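Local coordinates for Keto/oxoacid ferredoxin oxidoreductase, gamma subunit (Geobacter sulfurreducens, PDB 3ON3), which probably serves as the gamma subunit of a ferredoxin-dependent oxidoreductase that acts on the oxo group of keto acids, at residues Asp72-Leu77 with Gly93-Asp98; Ala87-Gly92 with Gly108-Thr113; Ala150-Val155 with Leu166-Phe171. One frame throughout, in Å; residues are numbered along the deposited sequence.

How the contacts relate
Contacts 1 and 2 share the same beta-sheet region, with centres 8 Å apart, and their segments alternate along the chain. Contact 1 lies in the core, where strands 73-76 and 93-98 join through regular backbone hydrogen bonds and aliphatic side chains. Contact 2 is at the surface, beside the start of strand 93-98; a tyrosine ring and a single backbone hydrogen bond carry it, with polar chains at its margin. Contact 3 is a separate, mostly buried helix pair on the opposite side of the chain's centre, about 19 Å from contact 1 centre to centre. It combines phenylalanine packing with a salt bridge and has no backbone hydrogen bond between its segments.

Contact 1. Residues Asp72-Leu77 with Gly93-Asp98; sequences DALLAL and GVLLVD
Peptide groups are the flat elements through which Leu74 and Leu96 meet: their N-H and C=O groups face each other between the strands, while the side chains stand on the two faces of the sheet. This is a parallel pair of neighbouring strands joined by a beta-alpha-beta crossover, with helix 79-85 in the connection. The segment axes approach to 4.7 Å and differ in direction by only 11°.

Five backbone hydrogen bonds fix the register. Leu74 bonds to the neighbouring strand through both its N and its O: the N gives to Val94 O at 2.8 Å, and the O accepts from Leu96 N at 2.9 Å. The second bond is nearly straight, with an N-H...O angle of 168°. Ala76 repeats the pattern, giving to Leu96 O and accepting from Asp98 N, the latter the longest of the five at 3.3 Å between Ala76 O and Asp98 N. Val94 N to Asp72 O completes the set. Ala73 and Leu75 instead bond through their backbones to strand 6-12, at Glu7, Arg9 and Ser11, which places strand 73-76 inside the sheet.

One face carries Ala73, Val94, Leu75 and Leu96, and helix 131-143 packs on Ala73, Leu75 and Leu96 of it. Here Ala73 CB rests 3.7 Å from Val94 CB. On the other face, Leu74 and Leu95 run abreast from neighbouring strands, with CD2 of Leu74 4.1 Å from CD1 of Leu95. At the end of the pair the carboxylate of Asp98 is held by backbone N-H groups of Leu101 and Ile118.

Leu75 and Leu96 also run alongside each other. The second torsion of Leu75 (chi2 73°) sets its CD1, which meets Leu96 CD2 at 3.6 Å and lies 3.4 Å from Leu96 O.

Contact 2. Residues Ala87-Gly92 with Gly108-Thr113; sequences ADLKEG and GNYQTT
Tyr110 and Leu89 form the centre of this contact, their side chains passing one another from opposing directions. The closest point is Leu89 CD2 to Tyr110 CD1 at 3.3 Å, an oblique approach to the ring. Lys90 O lies at the ring edge in its plane, 3.8 Å from Tyr110 CD1, and Leu89 O comes within 3.4 Å of Tyr110 CE1, so backbone oxygens as well as a methyl group surround CD1 and CE1.

The hydrogen bond across the contact runs from Gly92 N to Asn109 O, at 3.0 Å. It is almost straight at the hydrogen (176°), although the donor stands 38° out of the carbonyl plane. Next to it, the side chains of Glu91 and Asn109 extend alongside each other, and Glu91 CG is 3.7 Å from Asn109 CB. Gln111 CG also packs on Gly92 O at 3.6 Å.

Two features position this shell. Tyr110 CG is anti to its own carbonyl carbon (chi1 -52°), which starts the ring toward Leu89. Leu95 of strand 93-98 touches the side chains of both Leu89 and Tyr110.

Segment 87-92 follows helix 79-85, bonds by its backbone to Cys71 and is tied to strand 6-12 by a salt bridge from Asp88 to Arg9, whereas Gln111 bonds to Gly93 and Leu95; the contact thus lies beside the start of strand 93-98, where strand 111-115 joins as the sheet's outermost strand on this side within the chain.

Contact 3. Residues Ala150-Val155 with Leu166-Phe171; sequences AAEKAV and LNRKAF
Glu152 and Arg168 supply the ionic part of this contact: Arg168 NH1 gives a hydrogen bond to Glu152 OE2 at 2.8 Å within a salt bridge. The N-H...O angle of 140° shows a bent bond, and the nitrogen reaches the oxygen from above the carboxylate plane. Glu152 CG is anti to the backbone N (chi1 -170°), and the extended chain beyond it carries the carboxylate to Arg168. Among the polar groups, Asn167 ND2 is hydrogen-bonded to Phe163 O.

The aromatic part centres on Phe171. Glu152 CA lies over one face of its ring, 4.0 Å above the plane and offset toward the rim, while Glu152 CB is 3.8 Å from Phe171 CE2. The aliphatic part of the glutamate therefore packs on the phenylalanine while its tip pairs with the arginine. An alanine here, lacking CG and the carboxylate, would probably leave Arg168 NH1 without this charged mate and Phe171 less closely covered.

Purely apolar contacts reach the ring obliquely: Ala151 CB meets Phe171 CE1 at 3.9 Å, and Val155 CG2 meets Phe171 CD1 at 3.9 Å. Val155 and Asn167 both touch Ile133 of helix 131-143.

The segment axes come within 10.5 Å, with N-to-C directions 147° apart. Helices 148-157 and 164-181 thus form a roughly antiparallel helical hairpin, with Phe171 inserted between its arms and helix 131-143 packed against it.

Contact 1. Residues Asp72-Leu77 with Gly93-Asp98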
loop_
_atom_site.group_PDB
_atom_site.type_symbol
_atom_site.label_atom_id
_atom_site.label_comp_id
_atom_site.label_asym_id
_atom_site.label_seq_id
_atom_site.Cartn_x
_atom_site.Cartn_y
_atom_site.Cartn_z
ATOM N N ASP B 72 -17.050 5.688 7.160
ATOM C CA ASP B 72 -18.212 4.867 7.440
ATOM C C ASP B 72 -17.866 3.779 8.439
ATOM O O ASP B 72 -18.726 3.273 9.138
ATOM C CB ASP B 72 -18.743 4.262 6.152
ATOM C CG ASP B 72 -19.205 5.310 5.169
ATOM O OD1 ASP B 72 -20.391 5.686 5.223
ATOM O OD2 ASP B 72 -18.389 5.765 4.339
ATOM N N ALA B 73 -16.586 3.456 8.526
ATOM C CA ALA B 73 -16.132 2.381 9.389
ATOM C C ALA B 73 -14.713 2.650 9.823
ATOM O O ALA B 73 -13.919 3.218 9.073
ATOM C CB ALA B 73 -16.208 1.034 8.647
ATOM N N LEU B 74 -14.372 2.217 11.022
ATOM C CA LEU B 74 -13.028 2.471 11.520
ATOM C C LEU B 74 -12.478 1.330 12.360
ATOM O O LEU B 74 -13.101 0.887 13.328
ATOM C CB LEU B 74 -12.999 3.763 12.336
ATOM C CG LEU B 74 -11.690 3.995 13.099
ATOM C CD1 LEU B 74 -10.553 4.492 12.167
ATOM C CD2 LEU B 74 -11.895 4.960 14.255
ATOM N N LEU B 75 -11.295 0.862 11.986
ATOM C CA LEU B 75 -10.584 -0.085 12.816
ATOM C C LEU B 75 -9.581 0.673 13.664
ATOM O O LEU B 75 -8.870 1.509 13.149
ATOM C CB LEU B 75 -9.831 -1.089 11.955
ATOM C CG LEU B 75 -8.835 -1.884 12.803
ATOM C CD1 LEU B 75 -9.572 -2.880 13.698
ATOM C CD2 LEU B 75 -7.812 -2.596 11.927
ATOM N N ALA B 76 -9.530 0.368 14.956
ATOM C CA ALA B 76 -8.505 0.906 15.847
ATOM C C ALA B 76 -7.891 -0.211 16.688
ATOM O O ALA B 76 -8.543 -0.776 17.562
ATOM C CB ALA B 76 -9.085 2.002 16.750
ATOM N N LEU B 77 -6.626 -0.519 16.432
ATOM C CA LEU B 77 -5.957 -1.590 17.162
ATOM C C LEU B 77 -5.316 -1.095 18.469
ATOM O O LEU B 77 -4.950 -1.898 19.335
ATOM C CB LEU B 77 -4.920 -2.286 16.265
ATOM C CG LEU B 77 -5.468 -3.208 15.162
ATOM C CD1 LEU B 77 -4.339 -3.740 14.276
ATOM C CD2 LEU B 77 -6.297 -4.362 15.752
ATOM N N GLY B 93 -21.744 4.729 12.557
ATOM C CA GLY B 93 -20.734 4.067 11.755
ATOM C C GLY B 93 -20.172 2.874 12.491
ATOM O O GLY B 93 -20.384 2.713 13.690
ATOM N N VAL B 94 -19.456 2.028 11.758
ATOM C CA VAL B 94 -18.868 0.812 12.307
ATOM C C VAL B 94 -17.585 1.120 13.066
ATOM O O VAL B 94 -16.664 1.739 12.536
ATOM C CB VAL B 94 -18.596 -0.237 11.187
ATOM C CG1 VAL B 94 -17.604 -1.307 11.643
ATOM C CG2 VAL B 94 -19.895 -0.873 10.746
ATOM N N LEU B 95 -17.527 0.698 14.318
ATOM C CA LEU B 95 -16.329 0.918 15.104
ATOM C C LEU B 95 -15.802 -0.407 15.601
ATOM O O LEU B 95 -16.410 -1.040 16.427
ATOM C CB LEU B 95 -16.601 1.861 16.274
ATOM C CG LEU B 95 -15.446 1.995 17.280
ATOM C CD1 LEU B 95 -14.177 2.467 16.597
ATOM C CD2 LEU B 95 -15.802 2.914 18.448
ATOM N N LEU B 96 -14.667 -0.833 15.065
ATOM C CA LEU B 96 -14.056 -2.091 15.459
ATOM C C LEU B 96 -12.745 -1.821 16.163
ATOM O O LEU B 96 -11.833 -1.190 15.598
ATOM C CB LEU B 96 -13.816 -2.976 14.231
ATOM C CG LEU B 96 -12.971 -4.243 14.415
ATOM C CD1 LEU B 96 -13.721 -5.313 15.244
ATOM C CD2 LEU B 96 -12.551 -4.805 13.073
ATOM N N VAL B 97 -12.643 -2.305 17.393
ATOM C CA VAL B 97 -11.431 -2.097 18.176
ATOM C C VAL B 97 -10.907 -3.418 18.722
ATOM O O VAL B 97 -11.627 -4.404 18.732
ATOM C CB VAL B 97 -11.664 -1.081 19.333
ATOM C CG1 VAL B 97 -12.279 0.204 18.795
ATOM C CG2 VAL B 97 -12.560 -1.673 20.427
ATOM N N ASP B 98 -9.649 -3.438 19.150
ATOM C CA ASP B 98 -9.150 -4.549 19.946
ATOM C C ASP B 98 -9.513 -4.313 21.414
ATOM O O ASP B 98 -9.312 -3.217 21.943
ATOM C CB ASP B 98 -7.643 -4.733 19.781
ATOM C CG ASP B 98 -7.089 -5.814 20.699
ATOM O OD1 ASP B 98 -7.219 -5.676 21.927
ATOM O OD2 ASP B 98 -6.528 -6.806 20.203
#

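Contact 2. Residues Ala87-Gly92 with Gly108-Thr113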
loop_
_atom_site.group_PDB
_atom_site.type_symbol
_atom_site.label_atom_id
_atom_site.label_comp_id
_atom_site.label_asym_id
_atom_site.label_seq_id
_atom_site.Cartn_x
_atom_site.Cartn_y
_atom_site.Cartn_z
ATOM N N ALA B 87 -13.276 10.629 16.018
ATOM C CA ALA B 87 -14.047 11.835 15.731
ATOM C C ALA B 87 -14.499 11.904 14.275
ATOM O O ALA B 87 -15.521 12.518 13.962
ATOM C CB ALA B 87 -13.251 13.090 16.106
ATOM N N ASP B 88 -13.730 11.272 13.392
ATOM C CA ASP B 88 -14.030 11.268 11.960
ATOM C C ASP B 88 -15.128 10.265 11.607
ATOM O O ASP B 88 -15.873 10.459 10.652
ATOM C CB ASP B 88 -12.765 10.971 11.154
ATOM C CG ASP B 88 -11.626 11.924 11.485
ATOM O OD1 ASP B 88 -11.902 13.100 11.824
ATOM O OD2 ASP B 88 -10.454 11.494 11.410
ATOM N N LEU B 89 -15.236 9.205 12.394
ATOM C CA LEU B 89 -16.234 8.167 12.128
ATOM C C LEU B 89 -17.662 8.702 12.270
ATOM O O LEU B 89 -18.034 9.215 13.323
ATOM C CB LEU B 89 -16.031 6.994 13.071
ATOM C CG LEU B 89 -17.093 5.905 13.003
ATOM C CD1 LEU B 89 -17.027 5.160 11.662
ATOM C CD2 LEU B 89 -16.864 4.975 14.164
ATOM N N LYS B 90 -18.457 8.584 11.209
ATOM C CA LYS B 90 -19.813 9.106 11.221
ATOM C C LYS B 90 -20.648 8.403 12.291
ATOM O O LYS B 90 -20.374 7.255 12.647
ATOM C CB LYS B 90 -20.469 8.940 9.850
ATOM C CG LYS B 90 -20.834 7.507 9.526
ATOM C CD LYS B 90 -21.826 7.417 8.373
ATOM C CE LYS B 90 -21.913 5.987 7.842
ATOM N NZ LYS B 90 -22.133 4.966 8.916
ATOM N N GLU B 91 -21.664 9.096 12.802
ATOM C CA GLU B 91 -22.569 8.526 13.799
ATOM C C GLU B 91 -23.307 7.310 13.261
ATOM O O GLU B 91 -23.851 7.347 12.164
ATOM C CB GLU B 91 -23.585 9.568 14.268
ATOM C CG GLU B 91 -24.320 9.169 15.536
ATOM C CD GLU B 91 -25.804 9.470 15.471
ATOM O OE1 GLU B 91 -26.420 9.186 14.422
ATOM O OE2 GLU B 91 -26.352 9.986 16.468
ATOM N N GLY B 92 -23.339 6.239 14.049
ATOM C CA GLY B 92 -23.915 4.980 13.615
ATOM C C GLY B 92 -22.950 4.193 12.742
ATOM O O GLY B 92 -23.284 3.119 12.240
ATOM N N GLY B 108 -19.775 8.897 21.990
ATOM C CA GLY B 108 -20.405 8.905 20.684
ATOM C C GLY B 108 -21.243 7.672 20.427
ATOM O O GLY B 108 -21.038 6.623 21.038
ATOM N N ASN B 109 -22.203 7.812 19.519
ATOM C CA ASN B 109 -23.022 6.702 19.065
ATOM C C ASN B 109 -22.370 5.983 17.884
ATOM O O ASN B 109 -22.264 6.557 16.801
ATOM C CB ASN B 109 -24.397 7.209 18.641
ATOM C CG ASN B 109 -25.408 7.165 19.766
ATOM O OD1 ASN B 109 -25.052 7.248 20.945
ATOM N ND2 ASN B 109 -26.684 7.034 19.409
ATOM N N TYR B 110 -21.939 4.738 18.096
ATOM C CA TYR B 110 -21.326 3.928 17.038
ATOM C C TYR B 110 -21.775 2.468 17.142
ATOM O O TYR B 110 -21.968 1.953 18.248
ATOM C CB TYR B 110 -19.794 3.977 17.146
ATOM C CG TYR B 110 -19.205 5.373 17.216
ATOM C CD1 TYR B 110 -19.260 6.223 16.121
ATOM C CD2 TYR B 110 -18.582 5.837 18.372
ATOM C CE1 TYR B 110 -18.725 7.507 16.175
ATOM C CE2 TYR B 110 -18.040 7.125 18.435
ATOM C CZ TYR B 110 -18.118 7.951 17.330
ATOM O OH TYR B 110 -17.593 9.220 17.363
ATOM N N GLN B 111 -21.935 1.792 16.004
ATOM C CA GLN B 111 -22.111 0.342 16.031
ATOM C C GLN B 111 -20.758 -0.241 16.404
ATOM O O GLN B 111 -19.895 -0.440 15.549
ATOM C CB GLN B 111 -22.583 -0.211 14.684
ATOM C CG GLN B 111 -23.967 0.259 14.237
ATOM C CD GLN B 111 -25.096 -0.284 15.109
ATOM O OE1 GLN B 111 -25.924 0.479 15.625
ATOM N NE2 GLN B 111 -25.131 -1.602 15.283
ATOM N N THR B 112 -20.577 -0.500 17.691
ATOM C CA THR B 112 -19.271 -0.855 18.227
ATOM C C THR B 112 -19.110 -2.348 18.454
ATOM O O THR B 112 -19.941 -2.991 19.096
ATOM C CB THR B 112 -19.001 -0.125 19.556
ATOM O OG1 THR B 112 -19.051 1.288 19.339
ATOM C CG2 THR B 112 -17.635 -0.494 20.090
ATOM N N THR B 113 -18.023 -2.891 17.924
ATOM C CA THR B 113 -17.672 -4.275 18.162
ATOM C C THR B 113 -16.260 -4.342 18.682
ATOM O O THR B 113 -15.381 -3.661 18.173
ATOM C CB THR B 113 -17.764 -5.124 16.883
ATOM O OG1 THR B 113 -19.116 -5.115 16.416
ATOM C CG2 THR B 113 -17.334 -6.565 17.165
#

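Contact 3. Residues Ala150-Val155 with Leu166-Phe171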
loop_
_atom_site.group_PDB
_atom_site.type_symbol
_atom_site.label_atom_id
_atom_site.label_comp_id
_atom_site.label_asym_id
_atom_site.label_seq_id
_atom_site.Cartn_x
_atom_site.Cartn_y
_atom_site.Cartn_z
ATOM N N ALA B 150 -14.482 -12.339 -2.297
ATOM C CA ALA B 150 -13.595 -11.290 -2.814
ATOM C C ALA B 150 -12.446 -11.034 -1.854
ATOM O O ALA B 150 -11.277 -10.979 -2.244
ATOM C CB ALA B 150 -14.372 -9.988 -3.043
ATOM N N ALA B 151 -12.792 -10.871 -0.587
ATOM C CA ALA B 151 -11.809 -10.564 0.439
ATOM C C ALA B 151 -10.859 -11.727 0.660
ATOM O O ALA B 151 -9.646 -11.530 0.838
ATOM C CB ALA B 151 -12.505 -10.160 1.768
ATOM N N GLU B 152 -11.407 -12.939 0.665
ATOM C CA GLU B 152 -10.586 -14.125 0.853
ATOM C C GLU B 152 -9.542 -14.246 -0.273
ATOM O O GLU B 152 -8.371 -14.522 -0.018
ATOM C CB GLU B 152 -11.437 -15.400 0.881
ATOM C CG GLU B 152 -10.617 -16.617 1.316
ATOM C CD GLU B 152 -11.330 -17.955 1.162
ATOM O OE1 GLU B 152 -12.415 -18.021 0.533
ATOM O OE2 GLU B 152 -10.775 -18.948 1.668
ATOM N N LYS B 153 -9.991 -14.076 -1.515
ATOM C CA LYS B 153 -9.104 -14.138 -2.679
ATOM C C LYS B 153 -8.033 -13.068 -2.580
ATOM O O LYS B 153 -6.851 -13.359 -2.754
ATOM C CB LYS B 153 -9.880 -13.968 -3.983
ATOM C CG LYS B 153 -10.685 -15.197 -4.413
ATOM C CD LYS B 153 -11.141 -15.056 -5.845
ATOM C CE LYS B 153 -11.906 -16.269 -6.313
ATOM N NZ LYS B 153 -12.221 -16.183 -7.767
ATOM N N ALA B 154 -8.455 -11.837 -2.289
ATOM C CA ALA B 154 -7.513 -10.735 -2.041
ATOM C C ALA B 154 -6.513 -11.004 -0.916
ATOM O O ALA B 154 -5.330 -10.711 -1.071
ATOM C CB ALA B 154 -8.258 -9.401 -1.806
ATOM N N VAL B 155 -6.977 -11.544 0.213
ATOM C CA VAL B 155 -6.071 -11.878 1.306
ATOM C C VAL B 155 -5.025 -12.876 0.828
ATOM O O VAL B 155 -3.828 -12.662 0.972
ATOM C CB VAL B 155 -6.773 -12.511 2.531
ATOM C CG1 VAL B 155 -5.735 -13.062 3.502
ATOM C CG2 VAL B 155 -7.676 -11.518 3.257
ATOM N N LEU B 166 -2.342 -20.459 7.671
ATOM C CA LEU B 166 -2.457 -19.540 8.816
ATOM C C LEU B 166 -3.242 -18.264 8.488
ATOM O O LEU B 166 -4.032 -17.803 9.277
ATOM C CB LEU B 166 -1.069 -19.169 9.361
ATOM C CG LEU B 166 -0.333 -20.219 10.196
ATOM C CD1 LEU B 166 -0.687 -21.633 9.746
ATOM C CD2 LEU B 166 1.170 -20.002 10.126
ATOM N N ASN B 167 -3.016 -17.691 7.319
ATOM C CA ASN B 167 -3.783 -16.524 6.933
ATOM C C ASN B 167 -5.258 -16.842 6.657
ATOM O O ASN B 167 -6.132 -16.076 7.040
ATOM C CB ASN B 167 -3.125 -15.795 5.756
ATOM C CG ASN B 167 -1.851 -15.062 6.174
ATOM O OD1 ASN B 167 -1.847 -13.849 6.303
ATOM N ND2 ASN B 167 -0.777 -15.810 6.412
ATOM N N ARG B 168 -5.537 -17.966 5.998
ATOM C CA ARG B 168 -6.926 -18.380 5.834
ATOM C C ARG B 168 -7.605 -18.484 7.200
ATOM O O ARG B 168 -8.698 -17.978 7.390
ATOM C CB ARG B 168 -7.034 -19.717 5.080
ATOM C CG ARG B 168 -8.318 -20.499 5.387
ATOM C CD ARG B 168 -9.591 -19.850 4.836
ATOM N NE ARG B 168 -10.779 -20.501 5.401
ATOM C CZ ARG B 168 -12.030 -20.364 4.955
ATOM N NH1 ARG B 168 -12.300 -19.600 3.910
ATOM N NH2 ARG B 168 -13.019 -20.996 5.567
ATOM N N LYS B 169 -6.938 -19.152 8.142
ATOM C CA LYS B 169 -7.437 -19.297 9.506
ATOM C C LYS B 169 -7.651 -17.945 10.205
ATOM O O LYS B 169 -8.675 -17.724 10.857
ATOM C CB LYS B 169 -6.499 -20.191 10.325
ATOM C CG LYS B 169 -7.038 -20.564 11.710
ATOM C CD LYS B 169 -6.089 -21.515 12.425
ATOM C CE LYS B 169 -6.615 -21.905 13.797
ATOM N NZ LYS B 169 -7.935 -22.601 13.690
ATOM N N ALA B 170 -6.691 -17.041 10.060
ATOM C CA ALA B 170 -6.786 -15.719 10.668
ATOM C C ALA B 170 -7.988 -14.972 10.112
ATOM O O ALA B 170 -8.748 -14.341 10.851
ATOM C CB ALA B 170 -5.490 -14.912 10.414
ATOM N N PHE B 171 -8.133 -15.023 8.796
ATOM C CA PHE B 171 -9.227 -14.339 8.129
ATOM C C PHE B 171 -10.579 -14.900 8.584
ATOM O O PHE B 171 -11.488 -14.147 8.928
ATOM C CB PHE B 171 -9.068 -14.474 6.613
ATOM C CG PHE B 171 -10.279 -14.042 5.825
ATOM C CD1 PHE B 171 -10.540 -12.692 5.607
ATOM C CD2 PHE B 171 -11.137 -14.988 5.270
ATOM C CE1 PHE B 171 -11.651 -12.293 4.867
ATOM C CE2 PHE B 171 -12.261 -14.596 4.528
ATOM C CZ PHE B 171 -12.515 -13.253 4.325
#